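Local structure of uracil-dna glycosylase (Deinococcus radiodurans, 4UQM) at residues A[114-117]-A[121-124]; A[162-167]-A[188-193]; A[48-53]-A[146-151]; A[68-73]-A[132-137]. The protein belongs to the uracil-DNA glycosylase superfamily and folds as a single compact alpha/beta chain built round a parallel beta sheet, here modelled with bound nucleic acid. The protein carries 1 engineered substitution. One frame throughout, in Å; residues are numbered along the deposited sequence.

Interaction 1. Residues A[114-117]-A[121-124]; sequences ELTE and GFVA
Phe122 lies against Leu115 and Thr116 where the loop after helix 106-118 doubles back over the end of that helix. This is a tight helix-to-loop reversal on the periphery of the alpha/beta fold: three residues separate the segments, and the CA atoms of Thr116 and Phe122 come within 5.2 Å. The ring of Phe122 reaches the helix because its CG stands opposite the backbone N (chi1 179°). Leu115 CB sits over one face in a CH-pi contact, 3.7 Å from the centroid of the Phe122 ring and 15° off its normal. Farther along the same side chain, Leu115 CD1 meets Phe122 CZ at 3.7 Å, so the leucine follows the ring from above CD2 and CE2 to CZ. Phe221 and Trp238 also touch Leu115. Thr116 comes from a different direction, its OG1 lying in the ring plane at the edge, 3.6 Å from Phe122 CD2. The carbonyl of Phe122 is joined to the helix by a water that donates to both Thr116 O and Phe122 O. Val123 points its side chain away from the helix, while its backbone N is hydrogen-bonded to Gln239 OE1. Ala124 is tied to the helix through a second water, which accepts from Ala124 N at 2.9 Å. That water donates to Thr116 OG1 at 2.7 Å, the same hydroxyl that is hydrogen-bonded to Tyr112 O one turn earlier.

Interaction 2. Residues A[162-167]-A[188-193]; sequences HFTDAV and RKKKKL
Asp165 and Lys190 mark the closest backbone approach, their CA atoms 6.8 Å apart, and the contact is made by side chains, chiefly Lys190, with no hydrogen bond between the two backbones. Asp165 belongs to helix 160-172, which lies in the connection between parallel strands 138-142 and 179-183 of the alpha/beta fold. Lys190 lies in a type I beta turn running from Arg188 to Lys191, and the chain continues in 3-10 geometry through Leu193. The Lys190 chain bends at CG (chi2 -62°) and then runs out extended to the helix, where its ammonium is held by two side chains. Lys190 NZ forms a salt bridge of 2.7 Å with Asp165 OD1, approaching from above the carboxylate plane and 46° out of it. It also donates to Thr164 OG1 at 3.0 Å. That hydroxyl is hydrogen-bonded to Ala143 O as well, which links the lysine to the residue just past strand 138-142. A weak bond from Lys190 NZ to Glu161 O adds a third partner, so the polar end of this buried lysine is well satisfied. Leu193 lies across the acid, with CD1 3.7 Å from Asp165 CG, and it shares Ile168 with Lys190 as an apolar neighbour. On the carboxylate, OD1 carries a further load: a water donates to Asp165 OD1 at 2.9 Å and, weakly, to Lys189 O at 3.4 Å.

Interaction 3. Residues A[48-53]-A[146-151]; sequences RQERKE and TVRAAQ. Engineered in segment 146-151: Ala150 (natural residue Gly).
The guanidinium of Arg148 meets the carboxylate of Glu50 at its edge, and the two planes are turned 42° apart, so this is a twisted salt bridge and not a flat, paired one. Tyr54 engages the same guanidinium in a cation-pi interaction. The contact sets helix 38-53 against strand 147-148, which pairs antiparallel with strand 56-57 in a two-stranded sheet apart from the main parallel one. The nearest atom of the contact lies about 5 Å from the bound nucleic acid. The sound bond runs from Arg148 NE to Glu50 OE1 (3.0 Å, N-H...O angle 150°), entering on the syn side of that oxygen. Arg148 NH2 adds only weak bonds, 3.3 Å to Glu50 OE1 and 3.2 Å to Glu50 OE2. A bend at chi3 (-54°) turns the end of the arginine toward the acid. Glu50 OE1 has a stronger partner in His155 NE2, and His155 ND1 is hydrogen-bonded to Thr146 OG1; the imidazole thus couples the helix to the residue just before the strand. From Arg148 to Gln151 the chain makes a type II beta turn, closed by Gln151 N to Arg148 O at 3.1 Å, with the engineered Ala150 at its third position. On the other flank, Arg51 runs out extended and its NH2 is hydrogen-bonded to Pro58 O; this same Arg51 NH2 lies obliquely against Thr146 CG2 at 3.8 Å.

Interaction 4. Residues A[68-73]-A[132-137]; sequences RYTPLG and SWAEQG
Ala134 O is gripped by two donors, Thr70 OG1 at 2.9 Å and Gly137 N at 3.2 Å, which reach it from opposite faces of its carbonyl plane. The hydroxyl comes in steeply bent, with a C=O...donor angle of 111° and a tilt of 29° from that plane. Thr70 is the first residue to leave helical geometry after helix 65-69, and its side chain is turned so that both branches serve the contact: OG1 stands beside the backbone N (chi1 -50°) to reach the carbonyl, while CG2 packs against Gly137 CA at 3.9 Å. Ala134 CB packs against both residues, 3.5 Å from Thr70 OG1 and 4.0 Å from Tyr69 CB. Past its CB the tyrosine leads away. Helix 131-134 ends here in a Schellman motif in which Gly137, with positive phi, is the C-prime residue: Gly137 N returns to Ala134 O and Val138 N to Trp133 O. The backbone of Gly137 then bonds to Lys76 and Val77, bringing the chain into the parallel sheet at strand 138-142. Thr70 lies against that strand too, touching Leu139, and its own carbonyl takes Trp27 NE1 from helix 25-35. The Gln136 side chain reaches back along the helix, with NE2 donating to Ser132 O at 3.1 Å from above the carbonyl plane.

In the fold
From the N terminus, helix 38-53 opens interaction 3, which closes at strand 147-148, with 92 residues between the segments, and joins the helix to the small antiparallel sheet. Within that long loop, interaction 4 has 58 residues between its segments and ties the end of helix 65-69 to the end of helix 131-134. Interaction 1 lies deeper still, a three-residue reversal after helix 106-118. Interaction 2 follows in series and joins helix 160-172 to the loop after helix 185-188; the 20 residues between hold the rest of helix 160-172, strand 179-183 and most of helix 185-188. No two loops cross. Interactions 1 and 4 touch directly, Leu115 CD1 packing 3.8 Å from Trp133 CZ2.

Interaction 1. Residues A[114-117]-A[121-124]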
loop_
_atom_site.group_PDB
_atom_site.type_symbol
_atom_site.label_atom_id
_atom_site.label_comp_id
_atom_site.label_asym_id
_atom_site.label_seq_id
_atom_site.Cartn_x
_atom_site.Cartn_y
_atom_site.Cartn_z
ATOM N N GLU A 114 -4.413 14.949 8.310
ATOM C CA GLU A 114 -4.763 15.415 7.001
ATOM C C GLU A 114 -6.242 15.084 6.663
ATOM O O GLU A 114 -6.980 15.933 6.118
ATOM C CB GLU A 114 -3.796 14.850 5.962
ATOM C CG GLU A 114 -4.088 15.305 4.540
ATOM C CD GLU A 114 -3.841 16.767 4.279
ATOM O OE1 GLU A 114 -3.135 17.423 5.069
ATOM O OE2 GLU A 114 -4.346 17.262 3.221
ATOM N N LEU A 115 -6.689 13.871 6.985
ATOM C CA LEU A 115 -8.122 13.485 6.837
ATOM C C LEU A 115 -9.051 14.398 7.612
ATOM O O LEU A 115 -10.094 14.788 7.101
ATOM C CB LEU A 115 -8.305 12.041 7.306
ATOM C CG LEU A 115 -8.062 10.970 6.253
ATOM C CD1 LEU A 115 -7.939 9.604 6.896
ATOM C CD2 LEU A 115 -9.204 10.962 5.209
ATOM N N THR A 116 -8.658 14.759 8.835
ATOM C CA THR A 116 -9.466 15.633 9.683
ATOM C C THR A 116 -9.665 16.984 8.994
ATOM O O THR A 116 -10.767 17.516 9.034
ATOM C CB THR A 116 -8.805 15.786 11.061
ATOM O OG1 THR A 116 -8.817 14.510 11.710
ATOM C CG2 THR A 116 -9.547 16.807 11.967
ATOM N N GLU A 117 -8.659 17.492 8.285
ATOM C CA GLU A 117 -8.806 18.744 7.591
ATOM C C GLU A 117 -9.444 18.600 6.215
ATOM O O GLU A 117 -10.126 19.511 5.775
ATOM C CB GLU A 117 -7.450 19.427 7.454
ATOM C CG GLU A 117 -6.781 19.771 8.764
ATOM C CD GLU A 117 -7.665 20.536 9.754
ATOM O OE1 GLU A 117 -8.199 21.609 9.410
ATOM O OE2 GLU A 117 -7.857 20.042 10.904
ATOM N N GLY A 121 -16.073 16.211 8.743
ATOM C CA GLY A 121 -16.699 15.179 9.567
ATOM C C GLY A 121 -15.836 14.003 9.962
ATOM O O GLY A 121 -16.225 13.196 10.816
ATOM N N PHE A 122 -14.653 13.880 9.366
ATOM C CA PHE A 122 -13.772 12.767 9.746
ATOM C C PHE A 122 -13.346 12.945 11.205
ATOM O O PHE A 122 -12.873 14.049 11.599
ATOM C CB PHE A 122 -12.536 12.709 8.848
ATOM C CG PHE A 122 -11.603 11.607 9.224
ATOM C CD1 PHE A 122 -11.808 10.315 8.760
ATOM C CD2 PHE A 122 -10.557 11.836 10.119
ATOM C CE1 PHE A 122 -10.959 9.274 9.172
ATOM C CE2 PHE A 122 -9.700 10.818 10.508
ATOM C CZ PHE A 122 -9.904 9.521 10.044
ATOM N N VAL A 123 -13.483 11.884 12.005
ATOM C CA VAL A 123 -13.034 11.891 13.405
ATOM C C VAL A 123 -12.019 10.771 13.545
ATOM O O VAL A 123 -12.357 9.615 13.357
ATOM C CB VAL A 123 -14.197 11.666 14.403
ATOM C CG1 VAL A 123 -13.677 11.641 15.822
ATOM C CG2 VAL A 123 -15.220 12.768 14.306
ATOM N N ALA A 124 -10.768 11.104 13.862
ATOM C CA ALA A 124 -9.734 10.111 13.996
ATOM C C ALA A 124 -10.042 9.161 15.148
ATOM O O ALA A 124 -10.338 9.625 16.242
ATOM C CB ALA A 124 -8.398 10.781 14.235
HETATM O O HOH W 1 -10.046 13.918 14.079
HETATM O O HOH W 2 -13.127 16.669 10.490
#

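Interaction 2. Residues A[162-167]-A[188-193]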
loop_
_atom_site.group_PDB
_atom_site.type_symbol
_atom_site.label_atom_id
_atom_site.label_comp_id
_atom_site.label_asym_id
_atom_site.label_seq_id
_atom_site.Cartn_x
_atom_site.Cartn_y
_atom_site.Cartn_z
ATOM N N HIS A 162 10.490 -4.587 -8.953
ATOM C CA HIS A 162 9.978 -5.222 -10.170
ATOM C C HIS A 162 8.601 -5.829 -9.896
ATOM O O HIS A 162 7.715 -5.782 -10.726
ATOM C CB HIS A 162 10.928 -6.325 -10.610
ATOM C CG HIS A 162 12.254 -5.840 -11.061
ATOM N ND1 HIS A 162 12.391 -4.909 -12.065
ATOM C CD2 HIS A 162 13.505 -6.201 -10.699
ATOM C CE1 HIS A 162 13.683 -4.696 -12.284
ATOM N NE2 HIS A 162 14.378 -5.447 -11.443
ATOM N N PHE A 163 8.451 -6.450 -8.741
ATOM C CA PHE A 163 7.167 -7.067 -8.385
ATOM C C PHE A 163 6.080 -6.001 -8.193
ATOM O O PHE A 163 4.962 -6.150 -8.719
ATOM C CB PHE A 163 7.314 -7.880 -7.119
ATOM C CG PHE A 163 6.019 -8.521 -6.681
ATOM C CD1 PHE A 163 5.548 -9.648 -7.339
ATOM C CD2 PHE A 163 5.233 -7.929 -5.689
ATOM C CE1 PHE A 163 4.314 -10.189 -6.988
ATOM C CE2 PHE A 163 4.020 -8.476 -5.323
ATOM C CZ PHE A 163 3.564 -9.630 -5.947
ATOM N N THR A 164 6.384 -4.929 -7.474
ATOM C CA THR A 164 5.359 -3.908 -7.307
ATOM C C THR A 164 5.131 -3.107 -8.597
ATOM O O THR A 164 4.019 -2.628 -8.814
ATOM C CB THR A 164 5.591 -3.007 -6.084
ATOM O OG1 THR A 164 6.844 -2.370 -6.209
ATOM C CG2 THR A 164 5.514 -3.818 -4.828
ATOM N N ASP A 165 6.108 -3.023 -9.499
ATOM C CA ASP A 165 5.806 -2.551 -10.892
ATOM C C ASP A 165 4.721 -3.418 -11.535
ATOM O O ASP A 165 3.808 -2.914 -12.174
ATOM C CB ASP A 165 7.047 -2.617 -11.814
ATOM C CG ASP A 165 8.080 -1.490 -11.575
ATOM O OD1 ASP A 165 7.782 -0.526 -10.842
ATOM O OD2 ASP A 165 9.166 -1.630 -12.199
ATOM N N ALA A 166 4.849 -4.746 -11.402
ATOM C CA ALA A 166 3.880 -5.657 -12.000
ATOM C C ALA A 166 2.491 -5.483 -11.395
ATOM O O ALA A 166 1.477 -5.543 -12.125
ATOM C CB ALA A 166 4.359 -7.108 -11.900
ATOM N N VAL A 167 2.421 -5.207 -10.104
ATOM C CA VAL A 167 1.125 -4.949 -9.459
ATOM C C VAL A 167 0.501 -3.667 -10.017
ATOM O O VAL A 167 -0.657 -3.660 -10.431
ATOM C CB VAL A 167 1.258 -4.885 -7.938
ATOM C CG1 VAL A 167 -0.045 -4.429 -7.271
ATOM C CG2 VAL A 167 1.718 -6.222 -7.342
ATOM N N ARG A 188 6.773 7.328 -5.926
ATOM C CA ARG A 188 6.613 8.171 -7.106
ATOM C C ARG A 188 7.388 7.707 -8.336
ATOM O O ARG A 188 7.055 8.118 -9.452
ATOM C CB ARG A 188 6.907 9.609 -6.733
ATOM C CG ARG A 188 5.788 10.150 -5.838
ATOM C CD ARG A 188 6.166 11.453 -5.185
ATOM N NE ARG A 188 6.087 12.584 -6.065
ATOM C CZ ARG A 188 6.234 13.854 -5.672
ATOM N NH1 ARG A 188 6.561 14.160 -4.417
ATOM N NH2 ARG A 188 6.071 14.815 -6.562
ATOM N N LYS A 189 8.372 6.823 -8.159
ATOM C CA LYS A 189 9.068 6.233 -9.314
ATOM C C LYS A 189 8.103 5.431 -10.207
ATOM O O LYS A 189 8.416 5.224 -11.379
ATOM C CB LYS A 189 10.230 5.338 -8.847
ATOM C CG LYS A 189 11.293 6.049 -8.051
ATOM C CD LYS A 189 12.550 5.243 -7.794
ATOM C CE LYS A 189 13.516 6.027 -6.910
ATOM N NZ LYS A 189 13.840 7.369 -7.395
ATOM N N LYS A 190 6.956 5.006 -9.663
ATOM C CA LYS A 190 5.960 4.220 -10.435
ATOM C C LYS A 190 5.125 5.098 -11.390
ATOM O O LYS A 190 4.355 4.573 -12.219
ATOM C CB LYS A 190 4.966 3.492 -9.528
ATOM C CG LYS A 190 5.493 2.648 -8.421
ATOM C CD LYS A 190 6.297 1.543 -8.899
ATOM C CE LYS A 190 6.491 0.511 -7.788
ATOM N NZ LYS A 190 7.651 -0.298 -8.150
ATOM N N LYS A 191 5.220 6.428 -11.250
ATOM C CA LYS A 191 4.285 7.309 -11.991
ATOM C C LYS A 191 4.248 7.057 -13.487
ATOM O O LYS A 191 3.187 7.040 -14.056
ATOM C CB LYS A 191 4.594 8.776 -11.715
ATOM C CG LYS A 191 3.615 9.730 -12.372
ATOM C CD LYS A 191 4.000 11.140 -12.010
ATOM C CE LYS A 191 3.146 12.165 -12.708
ATOM N NZ LYS A 191 3.865 13.463 -12.539
ATOM N N LYS A 192 5.408 6.855 -14.115
ATOM C CA LYS A 192 5.482 6.582 -15.542
ATOM C C LYS A 192 4.729 5.346 -16.044
ATOM O O LYS A 192 4.401 5.259 -17.231
ATOM C CB LYS A 192 6.956 6.497 -16.012
ATOM C CG LYS A 192 7.740 5.316 -15.472
ATOM C CD LYS A 192 9.064 5.106 -16.202
ATOM C CE LYS A 192 8.883 4.113 -17.351
ATOM N NZ LYS A 192 10.052 3.916 -18.234
ATOM N N LEU A 193 4.447 4.416 -15.128
ATOM C CA LEU A 193 3.722 3.198 -15.490
ATOM C C LEU A 193 2.225 3.443 -15.582
ATOM O O LEU A 193 1.500 2.568 -16.087
ATOM C CB LEU A 193 3.958 2.120 -14.411
ATOM C CG LEU A 193 5.419 1.709 -14.231
ATOM C CD1 LEU A 193 5.526 0.697 -13.103
ATOM C CD2 LEU A 193 6.059 1.253 -15.518
HETATM O O HOH W 3 9.212 1.900 -11.408
#

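Interaction 3. Residues A[48-53]-A[146-151]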
loop_
_atom_site.group_PDB
_atom_site.type_symbol
_atom_site.label_atom_id
_atom_site.label_comp_id
_atom_site.label_asym_id
_atom_site.label_seq_id
_atom_site.Cartn_x
_atom_site.Cartn_y
_atom_site.Cartn_z
ATOM N N ARG A 48 14.965 -15.054 2.415
ATOM C CA ARG A 48 15.194 -16.169 3.316
ATOM C C ARG A 48 16.487 -16.009 4.148
ATOM O O ARG A 48 16.510 -16.234 5.345
ATOM C CB ARG A 48 15.181 -17.459 2.527
ATOM C CG ARG A 48 13.789 -17.798 2.020
ATOM C CD ARG A 48 13.844 -18.921 0.993
ATOM N NE ARG A 48 12.523 -19.187 0.439
ATOM C CZ ARG A 48 12.266 -20.085 -0.511
ATOM N NH1 ARG A 48 13.242 -20.836 -1.038
ATOM N NH2 ARG A 48 11.022 -20.206 -0.963
ATOM N N GLN A 49 17.539 -15.527 3.508
ATOM C CA GLN A 49 18.787 -15.233 4.225
ATOM C C GLN A 49 18.594 -14.124 5.232
ATOM O O GLN A 49 19.077 -14.201 6.385
ATOM C CB GLN A 49 19.902 -14.845 3.239
ATOM C CG GLN A 49 20.625 -15.984 2.572
ATOM C CD GLN A 49 21.565 -16.685 3.564
ATOM O OE1 GLN A 49 21.776 -16.214 4.681
ATOM N NE2 GLN A 49 22.068 -17.781 3.183
ATOM N N GLU A 50 17.878 -13.091 4.805
ATOM C CA GLU A 50 17.620 -11.978 5.711
ATOM C C GLU A 50 16.821 -12.402 6.956
ATOM O O GLU A 50 17.126 -12.005 8.089
ATOM C CB GLU A 50 16.897 -10.831 5.001
ATOM C CG GLU A 50 17.795 -10.039 4.061
ATOM C CD GLU A 50 18.589 -8.960 4.810
ATOM O OE1 GLU A 50 17.962 -8.125 5.454
ATOM O OE2 GLU A 50 19.849 -8.987 4.822
ATOM N N ARG A 51 15.816 -13.252 6.747
ATOM C CA ARG A 51 15.021 -13.767 7.890
ATOM C C ARG A 51 15.827 -14.679 8.816
ATOM O O ARG A 51 15.565 -14.765 10.049
ATOM C CB ARG A 51 13.733 -14.440 7.424
ATOM C CG ARG A 51 12.725 -13.469 6.870
ATOM C CD ARG A 51 11.393 -14.136 6.578
ATOM N NE ARG A 51 10.451 -13.206 5.948
ATOM C CZ ARG A 51 9.735 -12.231 6.575
ATOM N NH1 ARG A 51 9.786 -12.000 7.887
ATOM N NH2 ARG A 51 8.983 -11.422 5.842
ATOM N N LYS A 52 16.839 -15.337 8.257
ATOM C CA LYS A 52 17.753 -16.153 9.052
ATOM C C LYS A 52 18.618 -15.291 9.956
ATOM O O LYS A 52 18.854 -15.646 11.117
ATOM C CB LYS A 52 18.621 -16.993 8.120
ATOM C CG LYS A 52 19.719 -17.803 8.767
ATOM C CD LYS A 52 20.527 -18.538 7.675
ATOM C CE LYS A 52 21.723 -19.308 8.203
ATOM N NZ LYS A 52 22.692 -19.483 7.098
ATOM N N GLU A 53 19.099 -14.167 9.428
ATOM C CA GLU A 53 20.137 -13.384 10.117
ATOM C C GLU A 53 19.607 -12.200 10.874
ATOM O O GLU A 53 20.315 -11.658 11.685
ATOM C CB GLU A 53 21.226 -12.930 9.136
ATOM C CG GLU A 53 21.978 -14.066 8.438
ATOM C CD GLU A 53 22.784 -14.930 9.385
ATOM O OE1 GLU A 53 22.895 -14.526 10.539
ATOM O OE2 GLU A 53 23.337 -15.954 8.955
ATOM N N THR A 146 9.038 -5.703 2.348
ATOM C CA THR A 146 9.660 -6.143 3.615
ATOM C C THR A 146 10.702 -5.100 4.035
ATOM O O THR A 146 11.102 -4.234 3.231
ATOM C CB THR A 146 10.371 -7.505 3.431
ATOM O OG1 THR A 146 11.302 -7.453 2.348
ATOM C CG2 THR A 146 9.376 -8.651 3.214
ATOM N N VAL A 147 11.134 -5.179 5.282
ATOM C CA VAL A 147 12.144 -4.277 5.829
ATOM C C VAL A 147 12.841 -4.941 6.993
ATOM O O VAL A 147 12.264 -5.749 7.711
ATOM C CB VAL A 147 11.478 -2.965 6.273
ATOM C CG1 VAL A 147 10.478 -3.174 7.410
ATOM C CG2 VAL A 147 12.512 -1.912 6.646
ATOM N N ARG A 148 14.121 -4.665 7.145
ATOM C CA ARG A 148 14.863 -5.096 8.338
ATOM C C ARG A 148 14.507 -4.201 9.523
ATOM O O ARG A 148 14.362 -2.961 9.378
ATOM C CB ARG A 148 16.370 -5.030 8.040
ATOM C CG ARG A 148 17.266 -5.776 8.978
ATOM C CD ARG A 148 18.711 -5.572 8.545
ATOM N NE ARG A 148 19.074 -5.900 7.136
ATOM C CZ ARG A 148 20.189 -5.533 6.525
ATOM N NH1 ARG A 148 21.122 -4.831 7.142
ATOM N NH2 ARG A 148 20.418 -5.873 5.297
ATOM N N ALA A 149 14.341 -4.807 10.694
ATOM C CA ALA A 149 14.044 -4.058 11.891
ATOM C C ALA A 149 14.925 -2.860 12.086
ATOM O O ALA A 149 16.127 -2.933 11.891
ATOM C CB ALA A 149 14.119 -4.971 13.115
ATOM N N ALA A 150 14.315 -1.758 12.481
ATOM C CA ALA A 150 14.992 -0.506 12.753
ATOM C C ALA A 150 15.641 0.236 11.617
ATOM O O ALA A 150 16.229 1.296 11.886
ATOM C CB ALA A 150 15.986 -0.660 13.907
ATOM N N GLN A 151 15.485 -0.225 10.363
ATOM C CA GLN A 151 16.252 0.310 9.247
ATOM C C GLN A 151 15.353 0.607 8.013
ATOM O O GLN A 151 15.128 -0.264 7.163
ATOM C CB GLN A 151 17.335 -0.703 8.898
ATOM C CG GLN A 151 18.371 -0.935 9.974
ATOM C CD GLN A 151 19.303 -2.152 9.741
ATOM O OE1 GLN A 151 19.776 -2.375 8.611
ATOM N NE2 GLN A 151 19.609 -2.906 10.820
#

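Interaction 4. Residues A[68-73]-A[132-137]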
loop_
_atom_site.group_PDB
_atom_site.type_symbol
_atom_site.label_atom_id
_atom_site.label_comp_id
_atom_site.label_asym_id
_atom_site.label_seq_id
_atom_site.Cartn_x
_atom_site.Cartn_y
_atom_site.Cartn_z
ATOM N N ARG A 68 -4.456 -10.063 -0.655
ATOM C CA ARG A 68 -5.521 -10.882 -0.095
ATOM C C ARG A 68 -6.793 -10.147 0.268
ATOM O O ARG A 68 -7.910 -10.692 0.131
ATOM C CB ARG A 68 -5.010 -11.656 1.156
ATOM C CG ARG A 68 -3.861 -12.608 0.809
ATOM C CD ARG A 68 -3.529 -13.547 1.961
ATOM N NE ARG A 68 -2.480 -14.477 1.534
ATOM C CZ ARG A 68 -1.184 -14.395 1.830
ATOM N NH1 ARG A 68 -0.694 -13.417 2.571
ATOM N NH2 ARG A 68 -0.353 -15.205 1.259
ATOM N N TYR A 69 -6.649 -8.935 0.750
ATOM C CA TYR A 69 -7.818 -8.178 1.283
ATOM C C TYR A 69 -8.475 -7.332 0.210
ATOM O O TYR A 69 -9.632 -6.993 0.378
ATOM C CB TYR A 69 -7.398 -7.399 2.562
ATOM C CG TYR A 69 -6.887 -8.390 3.620
ATOM C CD1 TYR A 69 -7.134 -9.775 3.480
ATOM C CD2 TYR A 69 -6.097 -8.013 4.699
ATOM C CE1 TYR A 69 -6.672 -10.703 4.383
ATOM C CE2 TYR A 69 -5.666 -8.968 5.645
ATOM C CZ TYR A 69 -5.910 -10.301 5.428
ATOM O OH TYR A 69 -5.523 -11.386 6.260
ATOM N N THR A 70 -7.801 -7.065 -0.909
ATOM C CA THR A 70 -8.390 -6.295 -2.005
ATOM C C THR A 70 -8.068 -6.985 -3.341
ATOM O O THR A 70 -7.031 -6.714 -3.907
ATOM C CB THR A 70 -7.831 -4.875 -2.005
ATOM O OG1 THR A 70 -7.944 -4.317 -0.674
ATOM C CG2 THR A 70 -8.607 -4.031 -2.995
ATOM N N PRO A 71 -8.980 -7.812 -3.875
ATOM C CA PRO A 71 -8.814 -8.459 -5.200
ATOM C C PRO A 71 -8.592 -7.421 -6.311
ATOM O O PRO A 71 -9.092 -6.293 -6.218
ATOM C CB PRO A 71 -10.139 -9.178 -5.413
ATOM C CG PRO A 71 -10.612 -9.476 -4.004
ATOM C CD PRO A 71 -10.180 -8.285 -3.168
ATOM N N LEU A 72 -7.855 -7.793 -7.356
ATOM C CA LEU A 72 -7.589 -6.892 -8.459
ATOM C C LEU A 72 -8.863 -6.272 -9.011
ATOM O O LEU A 72 -8.926 -5.063 -9.270
ATOM C CB LEU A 72 -6.875 -7.687 -9.572
ATOM C CG LEU A 72 -6.570 -6.981 -10.891
ATOM C CD1 LEU A 72 -5.847 -5.659 -10.686
ATOM C CD2 LEU A 72 -5.799 -7.923 -11.808
ATOM N N GLY A 73 -9.883 -7.084 -9.208
ATOM C CA GLY A 73 -11.153 -6.592 -9.699
ATOM C C GLY A 73 -11.866 -5.577 -8.815
ATOM O O GLY A 73 -12.788 -4.892 -9.298
ATOM N N SER A 132 -11.018 -1.795 7.047
ATOM C CA SER A 132 -12.289 -1.311 6.461
ATOM C C SER A 132 -12.076 -0.451 5.223
ATOM O O SER A 132 -13.013 -0.310 4.423
ATOM C CB SER A 132 -13.177 -0.604 7.486
ATOM O OG SER A 132 -12.562 0.583 7.915
ATOM N N TRP A 133 -10.885 0.071 5.015
ATOM C CA TRP A 133 -10.551 0.731 3.750
ATOM C C TRP A 133 -10.253 -0.323 2.664
ATOM O O TRP A 133 -10.723 -0.237 1.542
ATOM C CB TRP A 133 -9.327 1.643 3.871
ATOM C CG TRP A 133 -9.516 2.899 4.668
ATOM C CD1 TRP A 133 -10.676 3.401 5.178
ATOM C CD2 TRP A 133 -8.486 3.822 5.042
ATOM N NE1 TRP A 133 -10.420 4.566 5.864
ATOM C CE2 TRP A 133 -9.089 4.866 5.748
ATOM C CE3 TRP A 133 -7.122 3.903 4.764
ATOM C CZ2 TRP A 133 -8.358 5.918 6.284
ATOM C CZ3 TRP A 133 -6.408 4.991 5.258
ATOM C CH2 TRP A 133 -7.021 5.978 6.003
ATOM N N ALA A 134 -9.486 -1.351 3.055
ATOM C CA ALA A 134 -9.162 -2.441 2.097
ATOM C C ALA A 134 -10.428 -3.113 1.586
ATOM O O ALA A 134 -10.534 -3.493 0.407
ATOM C CB ALA A 134 -8.257 -3.455 2.752
ATOM N N GLU A 135 -11.400 -3.255 2.480
ATOM C CA GLU A 135 -12.662 -3.893 2.104
ATOM C C GLU A 135 -13.507 -3.076 1.113
ATOM O O GLU A 135 -14.461 -3.633 0.534
ATOM C CB GLU A 135 -13.469 -4.140 3.362
ATOM C CG GLU A 135 -12.864 -5.211 4.266
ATOM C CD GLU A 135 -13.501 -5.328 5.666
ATOM O OE1 GLU A 135 -14.140 -4.391 6.183
ATOM O OE2 GLU A 135 -13.302 -6.385 6.283
ATOM N N GLN A 136 -13.208 -1.776 0.998
ATOM C CA GLN A 136 -13.886 -0.880 0.029
ATOM C C GLN A 136 -13.143 -0.706 -1.261
ATOM O O GLN A 136 -13.496 0.150 -2.033
ATOM C CB GLN A 136 -14.064 0.483 0.650
ATOM C CG GLN A 136 -14.986 0.548 1.824
ATOM C CD GLN A 136 -14.948 2.012 2.290
ATOM O OE1 GLN A 136 -15.480 2.868 1.558
ATOM N NE2 GLN A 136 -14.370 2.313 3.441
ATOM N N GLY A 137 -12.068 -1.441 -1.524
ATOM C CA GLY A 137 -11.360 -1.291 -2.792
ATOM C C GLY A 137 -10.136 -0.436 -2.703
ATOM O O GLY A 137 -9.612 -0.092 -3.767
#